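Long-range contacts in putative hyaluronoglucosaminidase (Clostridium perfringens, PDB 6PWI), which belongs to glycoside hydrolase family 84 and probably has hexosaminidase activity, the crystallised chain covering an N-terminal domain, the barrel and the helices that follow: residues P40-Y45 against L170-S175; N124-V129 against T144-Y149. All blocks are in the same frame, centred on the assembly; numbering follows the deposited sequence.

Overall arrangement
Both contacts belong to the N-terminal alpha/beta domain beside the barrel, with centres about 11 Å apart, and contact 2 is nested inside the chain loop that contact 1 closes. They meet at one sheet: strand 165-175, a partner in contact 1, is hydrogen-bonded on its other side to strand 127-133, as Asp173 to His128, and to the turn before that strand, Ser175 to His125. Contact 1 joins strand to strand and is only partly buried; its chemistry is backbone ladder, side-chain hydrogen bonds and a long salt bridge. Contact 2 lays a helix on a strand, is largely buried, and has no direct hydrogen bond between its segments, relying on van der Waals contact and a water.

Contact 1 (P40-Y45 against L170-S175)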
loop_
_atom_site.group_PDB
_atom_site.type_symbol
_atom_site.label_atom_id
_atom_site.label_comp_id
_atom_site.label_asym_id
_atom_site.label_seq_id
_atom_site.Cartn_x
_atom_site.Cartn_y
_atom_site.Cartn_z
ATOM N N PRO A 40 -2.157 -13.533 9.734
ATOM C CA PRO A 40 -1.633 -13.526 11.098
ATOM C C PRO A 40 -0.485 -14.523 11.193
ATOM O O PRO A 40 -0.471 -15.533 10.493
ATOM C CB PRO A 40 -2.831 -13.986 11.939
ATOM C CG PRO A 40 -4.020 -13.657 11.074
ATOM C CD PRO A 40 -3.554 -13.985 9.673
ATOM N N GLN A 41 0.479 -14.217 12.063
ATOM C CA GLN A 41 1.622 -15.088 12.249
ATOM C C GLN A 41 1.143 -16.449 12.751
ATOM O O GLN A 41 1.715 -17.473 12.383
ATOM C CB GLN A 41 2.648 -14.440 13.175
ATOM C CG GLN A 41 3.176 -13.113 12.652
ATOM C CD GLN A 41 4.236 -13.221 11.582
ATOM O OE1 GLN A 41 4.799 -14.281 11.326
ATOM N NE2 GLN A 41 4.537 -12.098 10.950
ATOM N N SER A 42 0.080 -16.449 13.568
ATOM C CA SER A 42 -0.448 -17.673 14.152
ATOM C C SER A 42 -1.900 -17.480 14.585
ATOM O O SER A 42 -2.205 -16.578 15.367
ATOM C CB SER A 42 0.404 -18.127 15.311
ATOM O OG SER A 42 -0.139 -19.302 15.892
ATOM N N ILE A 43 -2.785 -18.339 14.067
ATOM C CA ILE A 43 -4.177 -18.367 14.488
ATOM C C ILE A 43 -4.586 -19.816 14.773
ATOM O O ILE A 43 -4.241 -20.738 14.027
ATOM C CB ILE A 43 -5.102 -17.656 13.475
ATOM C CG1 ILE A 43 -6.526 -17.521 14.025
ATOM C CG2 ILE A 43 -5.085 -18.351 12.119
ATOM C CD1 ILE A 43 -7.440 -16.649 13.205
ATOM N N LYS A 44 -5.302 -20.001 15.887
ATOM C CA LYS A 44 -5.723 -21.315 16.341
ATOM C C LYS A 44 -7.217 -21.288 16.636
ATOM O O LYS A 44 -7.724 -20.330 17.219
ATOM C CB LYS A 44 -4.926 -21.735 17.576
ATOM C CG LYS A 44 -3.507 -22.183 17.272
ATOM C CD LYS A 44 -2.582 -22.129 18.459
ATOM C CE LYS A 44 -1.205 -22.653 18.115
ATOM N NZ LYS A 44 -0.228 -22.306 19.173
ATOM N N TYR A 45 -7.902 -22.348 16.200
ATOM C CA TYR A 45 -9.321 -22.525 16.441
ATOM C C TYR A 45 -9.528 -23.755 17.322
ATOM O O TYR A 45 -8.726 -24.684 17.303
ATOM C CB TYR A 45 -10.048 -22.691 15.104
ATOM C CG TYR A 45 -10.051 -21.463 14.229
ATOM C CD1 TYR A 45 -11.120 -20.579 14.252
ATOM C CD2 TYR A 45 -8.993 -21.176 13.377
ATOM C CE1 TYR A 45 -11.138 -19.446 13.451
ATOM C CE2 TYR A 45 -8.995 -20.045 12.573
ATOM C CZ TYR A 45 -10.073 -19.179 12.607
ATOM O OH TYR A 45 -10.097 -18.063 11.818
ATOM N N LEU A 170 -7.636 -18.189 19.056
ATOM C CA LEU A 170 -6.516 -17.496 19.664
ATOM C C LEU A 170 -5.535 -17.064 18.571
ATOM O O LEU A 170 -4.911 -17.901 17.919
ATOM C CB LEU A 170 -5.854 -18.429 20.684
ATOM C CG LEU A 170 -4.612 -17.883 21.388
ATOM C CD1 LEU A 170 -4.992 -16.921 22.503
ATOM C CD2 LEU A 170 -3.770 -19.019 21.943
ATOM N N ILE A 171 -5.428 -15.745 18.367
ATOM C CA ILE A 171 -4.463 -15.167 17.447
ATOM C C ILE A 171 -3.237 -14.762 18.258
ATOM O O ILE A 171 -3.363 -14.041 19.244
ATOM C CB ILE A 171 -5.053 -13.953 16.691
ATOM C CG1 ILE A 171 -6.293 -14.311 15.870
ATOM C CG2 ILE A 171 -3.995 -13.285 15.824
ATOM C CD1 ILE A 171 -7.034 -13.110 15.330
ATOM N N GLU A 172 -2.060 -15.231 17.836
ATOM C CA GLU A 172 -0.811 -14.740 18.395
ATOM C C GLU A 172 -0.029 -14.051 17.278
ATOM O O GLU A 172 0.638 -14.716 16.487
ATOM C CB GLU A 172 -0.010 -15.877 19.036
ATOM C CG GLU A 172 -0.715 -16.539 20.213
ATOM C CD GLU A 172 -0.183 -17.920 20.575
ATOM O OE1 GLU A 172 -0.769 -18.932 20.100
ATOM O OE2 GLU A 172 0.816 -17.986 21.333
ATOM N N ASP A 173 -0.125 -12.717 17.217
ATOM C CA ASP A 173 0.277 -12.001 16.017
ATOM C C ASP A 173 1.414 -11.029 16.315
ATOM O O ASP A 173 1.591 -10.573 17.445
ATOM C CB ASP A 173 -0.917 -11.310 15.357
ATOM C CG ASP A 173 -0.823 -11.247 13.841
ATOM O OD1 ASP A 173 0.255 -11.599 13.291
ATOM O OD2 ASP A 173 -1.823 -10.849 13.216
ATOM N N TYR A 174 2.183 -10.730 15.266
ATOM C CA TYR A 174 3.227 -9.720 15.313
ATOM C C TYR A 174 3.644 -9.355 13.890
ATOM O O TYR A 174 3.262 -10.026 12.935
ATOM C CB TYR A 174 4.420 -10.221 16.127
ATOM C CG TYR A 174 5.131 -11.402 15.520
ATOM C CD1 TYR A 174 6.113 -11.229 14.556
ATOM C CD2 TYR A 174 4.823 -12.694 15.922
ATOM C CE1 TYR A 174 6.767 -12.319 14.002
ATOM C CE2 TYR A 174 5.471 -13.794 15.383
ATOM C CZ TYR A 174 6.443 -13.603 14.418
ATOM O OH TYR A 174 7.074 -14.691 13.892
ATOM N N SER A 175 4.437 -8.287 13.767
ATOM C CA SER A 175 4.884 -7.808 12.474
ATOM C C SER A 175 6.349 -8.173 12.263
ATOM O O SER A 175 7.161 -8.042 13.173
ATOM C CB SER A 175 4.691 -6.327 12.343
ATOM O OG SER A 175 5.110 -5.886 11.058
HETATM O O HOH W 1 -2.014 -18.684 17.768
#
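Lys44 and Leu170 form an antiparallel hydrogen-bonded pair, with Lys44 N to Leu170 O at 2.9 Å and Leu170 N to Lys44 O at 2.8 Å. Glu172 N adds a bond to Ser42 O (2.8 Å), just ahead of strand 43-46. Beyond it a side chain takes over: Gln41 N donates nearly straight (169°) to Asp173 OD1 at 2.9 Å, from above the carboxylate plane. Tyr174 N reaches the same oxygen from the opposite face, and Trp444 NE1 is a further donor, a setting that would favour an ionised Asp173. Gln41 also lies flat on Tyr174, its CG 3.5 Å from the ring centroid in a CH-pi contact and its amide 9° from parallel to the ring. The bend at chi2 (-79°) carries NE2 to Tyr174 O, 3.1 Å away. Charge pairs Lys44 NZ with Glu172 OE1 in a long salt bridge (3.5 Å), while a water links Ser42 OG, Leu170 O and Glu172 OE1. On the sheet face opposite Lys44 and Leu170, Ile43 and Ile171 run side by side, CG1 to CG1 3.7 Å. Such pairing adds the chain's first strand antiparallel to strand 165-175 in the mixed sheet of the family 20 domain 2-like module.

Contact 2 (N124-V129 against T144-Y149); sequences NHDAHV and TDSAFY. With EDO (1,2-ethanediol), chain I.
His128 and Asp126 meet Ser146 and Tyr149 in a buried strand-on-helix contact, where the first turns of helix 144-158 lie on the start of strand 127-133 at a crossing angle of -51°. The His128 imidazole is laid against the helix backbone: Ser146 O lies over one ring face, 3.4 Å from His128 CG, and Tyr149 CB touches His128 CE1 at 3.8 Å. With CG held between the backbone N and the carbonyl carbon (chi1 66°), the ring turns back along its own chain. His128 ND1 there donates in the ring plane to Asp126 O (3.0 Å, 176°), which fixes the ring's rotation. Ser146 packs alongside, its CB 3.3 Å from Ala127 O. The chain enters the strand through a type II beta turn from Asn124 to Ala127, with Asp126 at its third position; strand 127-133 then pairs antiparallel with 136-141, and the helix follows, so the three elements form a beta-beta-alpha unit of the N-terminal domain. Asp126 stands at the edge of the Tyr149 ring, OD1 3.4 Å from CE2, its carboxylate turned steeply to the ring. A water joins Asp126 OD1 (2.5 Å) to Tyr149 OH (2.6 Å). Arg180, on the first barrel strand, serves both residues, forming a salt bridge with Asp126 OD2 and a cation-pi contact with Tyr149. At the turn, Asp126 N donates to O2 of an ethanediol (3.2 Å) that Lys142 NZ and, weakly, His125 ND1 also bind; the molecule probably comes from the crystallisation liquor.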
loop_
_atom_site.group_PDB
_atom_site.type_symbol
_atom_site.label_atom_id
_atom_site.label_comp_id
_atom_site.label_asym_id
_atom_site.label_seq_id
_atom_site.Cartn_x
_atom_site.Cartn_y
_atom_site.Cartn_z
ATOM N N ASN A 124 8.524 -9.257 19.965
ATOM C CA ASN A 124 8.349 -9.015 18.539
ATOM C C ASN A 124 7.693 -7.659 18.276
ATOM O O ASN A 124 7.050 -7.092 19.163
ATOM C CB ASN A 124 7.514 -10.116 17.886
ATOM C CG ASN A 124 8.231 -11.446 17.860
ATOM O OD1 ASN A 124 9.456 -11.487 17.839
ATOM N ND2 ASN A 124 7.478 -12.534 17.866
ATOM N N HIS A 125 7.846 -7.159 17.039
ATOM C CA HIS A 125 7.243 -5.903 16.624
ATOM C C HIS A 125 5.719 -6.007 16.644
ATOM O O HIS A 125 5.152 -6.971 16.124
ATOM C CB HIS A 125 7.705 -5.487 15.219
ATOM C CG HIS A 125 9.179 -5.342 15.046
ATOM N ND1 HIS A 125 9.934 -4.467 15.804
ATOM C CD2 HIS A 125 10.032 -5.932 14.178
ATOM C CE1 HIS A 125 11.196 -4.541 15.426
ATOM N NE2 HIS A 125 11.281 -5.436 14.432
ATOM N N ASP A 126 5.075 -4.997 17.248
ATOM C CA ASP A 126 3.631 -4.806 17.207
ATOM C C ASP A 126 2.899 -6.035 17.759
ATOM O O ASP A 126 1.745 -6.288 17.405
ATOM C CB ASP A 126 3.168 -4.400 15.801
ATOM C CG ASP A 126 3.744 -3.075 15.319
ATOM O OD1 ASP A 126 3.814 -2.133 16.137
ATOM O OD2 ASP A 126 4.113 -2.984 14.123
ATOM N N ALA A 127 3.572 -6.781 18.647
ATOM C CA ALA A 127 3.078 -8.068 19.111
ATOM C C ALA A 127 1.775 -7.895 19.889
ATOM O O ALA A 127 1.649 -6.980 20.704
ATOM C CB ALA A 127 4.131 -8.757 19.944
ATOM N N HIS A 128 0.817 -8.790 19.632
ATOM C CA HIS A 128 -0.438 -8.774 20.359
ATOM C C HIS A 128 -1.120 -10.133 20.248
ATOM O O HIS A 128 -0.755 -10.951 19.410
ATOM C CB HIS A 128 -1.346 -7.647 19.846
ATOM C CG HIS A 128 -1.797 -7.843 18.437
ATOM N ND1 HIS A 128 -1.016 -7.485 17.354
ATOM C CD2 HIS A 128 -2.927 -8.381 17.926
ATOM C CE1 HIS A 128 -1.654 -7.779 16.240
ATOM N NE2 HIS A 128 -2.831 -8.329 16.560
ATOM N N VAL A 129 -2.139 -10.334 21.091
ATOM C CA VAL A 129 -2.886 -11.574 21.188
ATOM C C VAL A 129 -4.370 -11.238 21.143
ATOM O O VAL A 129 -4.808 -10.289 21.788
ATOM C CB VAL A 129 -2.530 -12.301 22.498
ATOM C CG1 VAL A 129 -3.498 -13.432 22.810
ATOM C CG2 VAL A 129 -1.090 -12.797 22.500
ATOM N N THR A 144 -0.456 0.200 23.303
ATOM C CA THR A 144 -1.773 0.594 22.825
ATOM C C THR A 144 -1.878 0.422 21.305
ATOM O O THR A 144 -2.900 -0.057 20.807
ATOM C CB THR A 144 -2.197 1.958 23.392
ATOM O OG1 THR A 144 -3.613 2.086 23.238
ATOM C CG2 THR A 144 -1.479 3.135 22.767
ATOM N N ASP A 145 -0.811 0.799 20.579
ATOM C CA ASP A 145 -0.750 0.639 19.132
ATOM C C ASP A 145 -1.034 -0.814 18.740
ATOM O O ASP A 145 -1.818 -1.069 17.826
ATOM C CB ASP A 145 0.595 1.106 18.564
ATOM C CG ASP A 145 0.835 2.607 18.614
ATOM O OD1 ASP A 145 -0.145 3.366 18.755
ATOM O OD2 ASP A 145 2.005 3.008 18.500
ATOM N N SER A 146 -0.398 -1.762 19.444
ATOM C CA SER A 146 -0.558 -3.183 19.169
ATOM C C SER A 146 -1.952 -3.675 19.554
ATOM O O SER A 146 -2.499 -4.561 18.899
ATOM C CB SER A 146 0.506 -3.978 19.851
ATOM O OG SER A 146 1.787 -3.504 19.471
ATOM N N ALA A 147 -2.523 -3.099 20.620
ATOM C CA ALA A 147 -3.886 -3.446 20.987
ATOM C C ALA A 147 -4.818 -3.059 19.842
ATOM O O ALA A 147 -5.702 -3.829 19.475
ATOM C CB ALA A 147 -4.288 -2.798 22.295
ATOM N N PHE A 148 -4.578 -1.869 19.279
ATOM C CA PHE A 148 -5.294 -1.354 18.124
ATOM C C PHE A 148 -5.263 -2.358 16.966
ATOM O O PHE A 148 -6.314 -2.690 16.420
ATOM C CB PHE A 148 -4.713 0.001 17.719
ATOM C CG PHE A 148 -5.473 0.744 16.653
ATOM C CD1 PHE A 148 -6.346 1.769 16.987
ATOM C CD2 PHE A 148 -5.287 0.447 15.313
ATOM C CE1 PHE A 148 -7.031 2.469 16.003
ATOM C CE2 PHE A 148 -5.976 1.142 14.331
ATOM C CZ PHE A 148 -6.844 2.156 14.675
ATOM N N TYR A 149 -4.068 -2.846 16.599
ATOM C CA TYR A 149 -3.951 -3.863 15.558
ATOM C C TYR A 149 -4.807 -5.090 15.888
ATOM O O TYR A 149 -5.485 -5.620 15.003
ATOM C CB TYR A 149 -2.492 -4.244 15.284
ATOM C CG TYR A 149 -1.585 -3.070 15.011
ATOM C CD1 TYR A 149 -2.012 -2.002 14.235
ATOM C CD2 TYR A 149 -0.304 -3.020 15.542
ATOM C CE1 TYR A 149 -1.197 -0.908 14.000
ATOM C CE2 TYR A 149 0.526 -1.933 15.308
ATOM C CZ TYR A 149 0.078 -0.874 14.535
ATOM O OH TYR A 149 0.885 0.203 14.300
HETATM C C1 EDO I . 9.170 -2.033 18.496
HETATM O O1 EDO I . 9.392 -3.342 18.979
HETATM C C2 EDO I . 7.759 -1.874 18.087
HETATM O O2 EDO I . 6.937 -2.861 18.680
HETATM O O HOH W 2 3.393 -0.029 14.840
#